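Local coordinates for protein endoribonuclease (Porcine reproductive and respiratory syndrome virus, PDB 5DA1) that probably cleaves viral polyuridine-containing RNA as the endoribonuclease of the replicase polyprotein and antagonises the beta interferon response, functions that depend on dimerization, at residues A[97-102]-A[200-205]. Residues are numbered along the deposited sequence; the frame is centred on the assembly and turned at random.
Sequences VLPETV and KVMLDF
Thr101 and Phe205 join the linker 97-102 to the turn that ends strand 197-203 through both branches of the threonine. Thr101 OG1 is anti to its backbone N (chi1 -174°) and accepts from Phe205 N at 3.0 Å in a nearly straight bond (165°). It also donates to Val102 O along a lone pair in the carbonyl plane; these two bonds would hold the rotation about chi1. The other branch lies over the ring: Thr101 CG2 stands 3.6 Å from the centroid of the Phe205 ring, a CH-pi contact displaced toward the rim. Pro99 O reaches the edge of this ring at CE1, and Leu98 CB approaches CE1 obliquely. Val102 makes a single parallel bridge with Leu203: its N bonds Met202 O (2.8 Å), and its O, already gripped by Thr101 OG1, also accepts from Asp204 N (2.7 Å). Val102 CG2 packs on Leu203 CD1 at 3.9 Å. The methionine chain is bent at chi2 and chi3, which brings Met202 CE to 3.8 Å from Pro99 CB. Asp204 OD2 is hydrogen-bonded by Ser104 OG and Ser159 OG. The contact ties the linker between strand 94-96 and helix 107-110 to an outer strand of the antiparallel EndoU-like sheet, where Asp204 and Phe205, both left-handed in backbone, form the type I' turn of the hairpin to strand 206-213; Phe205 also touches Val9 of helix 7-12 and Leu87 of strand 83-91.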
loop_
_atom_site.group_PDB
_atom_site.type_symbol
_atom_site.label_atom_id
_atom_site.label_comp_id
_atom_site.label_asym_id
_atom_site.label_seq_id
_atom_site.Cartn_x
_atom_site.Cartn_y
_atom_site.Cartn_z
ATOM N N VAL A 97 -34.379 -6.083 -10.606
ATOM C CA VAL A 97 -33.482 -7.068 -11.169
ATOM C C VAL A 97 -32.035 -6.575 -11.032
ATOM O O VAL A 97 -31.700 -5.470 -11.461
ATOM C CB VAL A 97 -33.847 -7.375 -12.649
ATOM C CG1 VAL A 97 -34.374 -6.103 -13.367
ATOM C CG2 VAL A 97 -32.655 -8.038 -13.395
ATOM N N LEU A 98 -31.186 -7.394 -10.420
ATOM C CA LEU A 98 -29.787 -7.029 -10.235
ATOM C C LEU A 98 -28.919 -7.581 -11.363
ATOM O O LEU A 98 -29.118 -8.724 -11.793
ATOM C CB LEU A 98 -29.292 -7.535 -8.884
ATOM C CG LEU A 98 -29.804 -6.757 -7.684
ATOM C CD1 LEU A 98 -29.646 -7.617 -6.463
ATOM C CD2 LEU A 98 -29.079 -5.423 -7.531
ATOM N N PRO A 99 -27.942 -6.785 -11.830
ATOM C CA PRO A 99 -27.073 -7.201 -12.944
ATOM C C PRO A 99 -26.314 -8.465 -12.593
ATOM O O PRO A 99 -26.242 -8.832 -11.416
ATOM C CB PRO A 99 -26.081 -6.043 -13.075
ATOM C CG PRO A 99 -26.708 -4.880 -12.362
ATOM C CD PRO A 99 -27.536 -5.486 -11.263
ATOM N N GLU A 100 -25.764 -9.143 -13.587
ATOM C CA GLU A 100 -24.917 -10.285 -13.301
ATOM C C GLU A 100 -23.487 -9.778 -13.014
ATOM O O GLU A 100 -22.982 -8.939 -13.759
ATOM C CB GLU A 100 -24.978 -11.267 -14.464
ATOM C CG GLU A 100 -24.505 -12.683 -14.094
ATOM C CD GLU A 100 -25.538 -13.791 -14.407
ATOM O OE1 GLU A 100 -25.123 -14.844 -14.973
ATOM O OE2 GLU A 100 -26.749 -13.611 -14.075
ATOM N N THR A 101 -22.861 -10.255 -11.932
ATOM C CA THR A 101 -21.575 -9.709 -11.478
ATOM C C THR A 101 -20.573 -10.735 -10.950
ATOM O O THR A 101 -20.960 -11.796 -10.490
ATOM C CB THR A 101 -21.755 -8.629 -10.379
ATOM O OG1 THR A 101 -20.488 -8.026 -10.078
ATOM C CG2 THR A 101 -22.310 -9.241 -9.110
ATOM N N VAL A 102 -19.281 -10.413 -11.014
ATOM C CA VAL A 102 -18.279 -11.198 -10.276
ATOM C C VAL A 102 -18.019 -10.551 -8.909
ATOM O O VAL A 102 -18.445 -9.405 -8.672
ATOM C CB VAL A 102 -16.954 -11.466 -11.057
ATOM C CG1 VAL A 102 -17.137 -12.622 -12.039
ATOM C CG2 VAL A 102 -16.459 -10.234 -11.756
ATOM N N LYS A 200 -16.085 -5.411 -21.054
ATOM C CA LYS A 200 -16.812 -4.769 -20.001
ATOM C C LYS A 200 -17.203 -5.868 -19.042
ATOM O O LYS A 200 -17.688 -6.913 -19.455
ATOM C CB LYS A 200 -18.008 -4.021 -20.559
ATOM C CG LYS A 200 -17.547 -2.797 -21.320
ATOM C CD LYS A 200 -18.693 -1.871 -21.593
ATOM C CE LYS A 200 -18.218 -0.412 -21.538
ATOM N NZ LYS A 200 -19.391 0.540 -21.468
ATOM N N VAL A 201 -16.915 -5.650 -17.762
ATOM C CA VAL A 201 -17.155 -6.643 -16.723
ATOM C C VAL A 201 -17.795 -5.969 -15.518
ATOM O O VAL A 201 -17.486 -4.832 -15.191
ATOM C CB VAL A 201 -15.860 -7.339 -16.264
ATOM C CG1 VAL A 201 -16.182 -8.530 -15.425
ATOM C CG2 VAL A 201 -15.032 -7.778 -17.442
ATOM N N MET A 202 -18.713 -6.685 -14.884
ATOM C CA MET A 202 -19.300 -6.255 -13.648
ATOM C C MET A 202 -18.559 -6.969 -12.537
ATOM O O MET A 202 -18.544 -8.204 -12.491
ATOM C CB MET A 202 -20.784 -6.603 -13.611
ATOM C CG MET A 202 -21.637 -5.737 -14.519
ATOM S SD MET A 202 -21.956 -4.089 -13.822
ATOM C CE MET A 202 -22.722 -4.524 -12.286
ATOM N N LEU A 203 -17.929 -6.178 -11.663
ATOM C CA LEU A 203 -17.247 -6.698 -10.466
ATOM C C LEU A 203 -17.791 -5.974 -9.223
ATOM O O LEU A 203 -17.766 -4.747 -9.167
ATOM C CB LEU A 203 -15.722 -6.541 -10.602
ATOM C CG LEU A 203 -14.895 -6.739 -9.336
ATOM C CD1 LEU A 203 -14.594 -8.177 -9.081
ATOM C CD2 LEU A 203 -13.625 -5.918 -9.379
ATOM N N ASP A 204 -18.294 -6.745 -8.253
ATOM C CA ASP A 204 -18.916 -6.202 -7.047
ATOM C C ASP A 204 -19.980 -5.207 -7.427
ATOM O O ASP A 204 -20.158 -4.189 -6.766
ATOM C CB ASP A 204 -17.890 -5.491 -6.170
ATOM C CG ASP A 204 -16.858 -6.426 -5.589
ATOM O OD1 ASP A 204 -17.126 -7.644 -5.456
ATOM O OD2 ASP A 204 -15.764 -5.921 -5.251
ATOM N N PHE A 205 -20.649 -5.499 -8.536
ATOM C CA PHE A 205 -21.689 -4.652 -9.117
ATOM C C PHE A 205 -21.217 -3.331 -9.693
ATOM O O PHE A 205 -22.038 -2.474 -9.998
ATOM C CB PHE A 205 -22.825 -4.396 -8.125
ATOM C CG PHE A 205 -23.592 -5.617 -7.743
ATOM C CD1 PHE A 205 -24.465 -6.211 -8.645
ATOM C CD2 PHE A 205 -23.462 -6.149 -6.468
ATOM C CE1 PHE A 205 -25.193 -7.340 -8.285
ATOM C CE2 PHE A 205 -24.172 -7.277 -6.080
ATOM C CZ PHE A 205 -25.048 -7.876 -6.984
#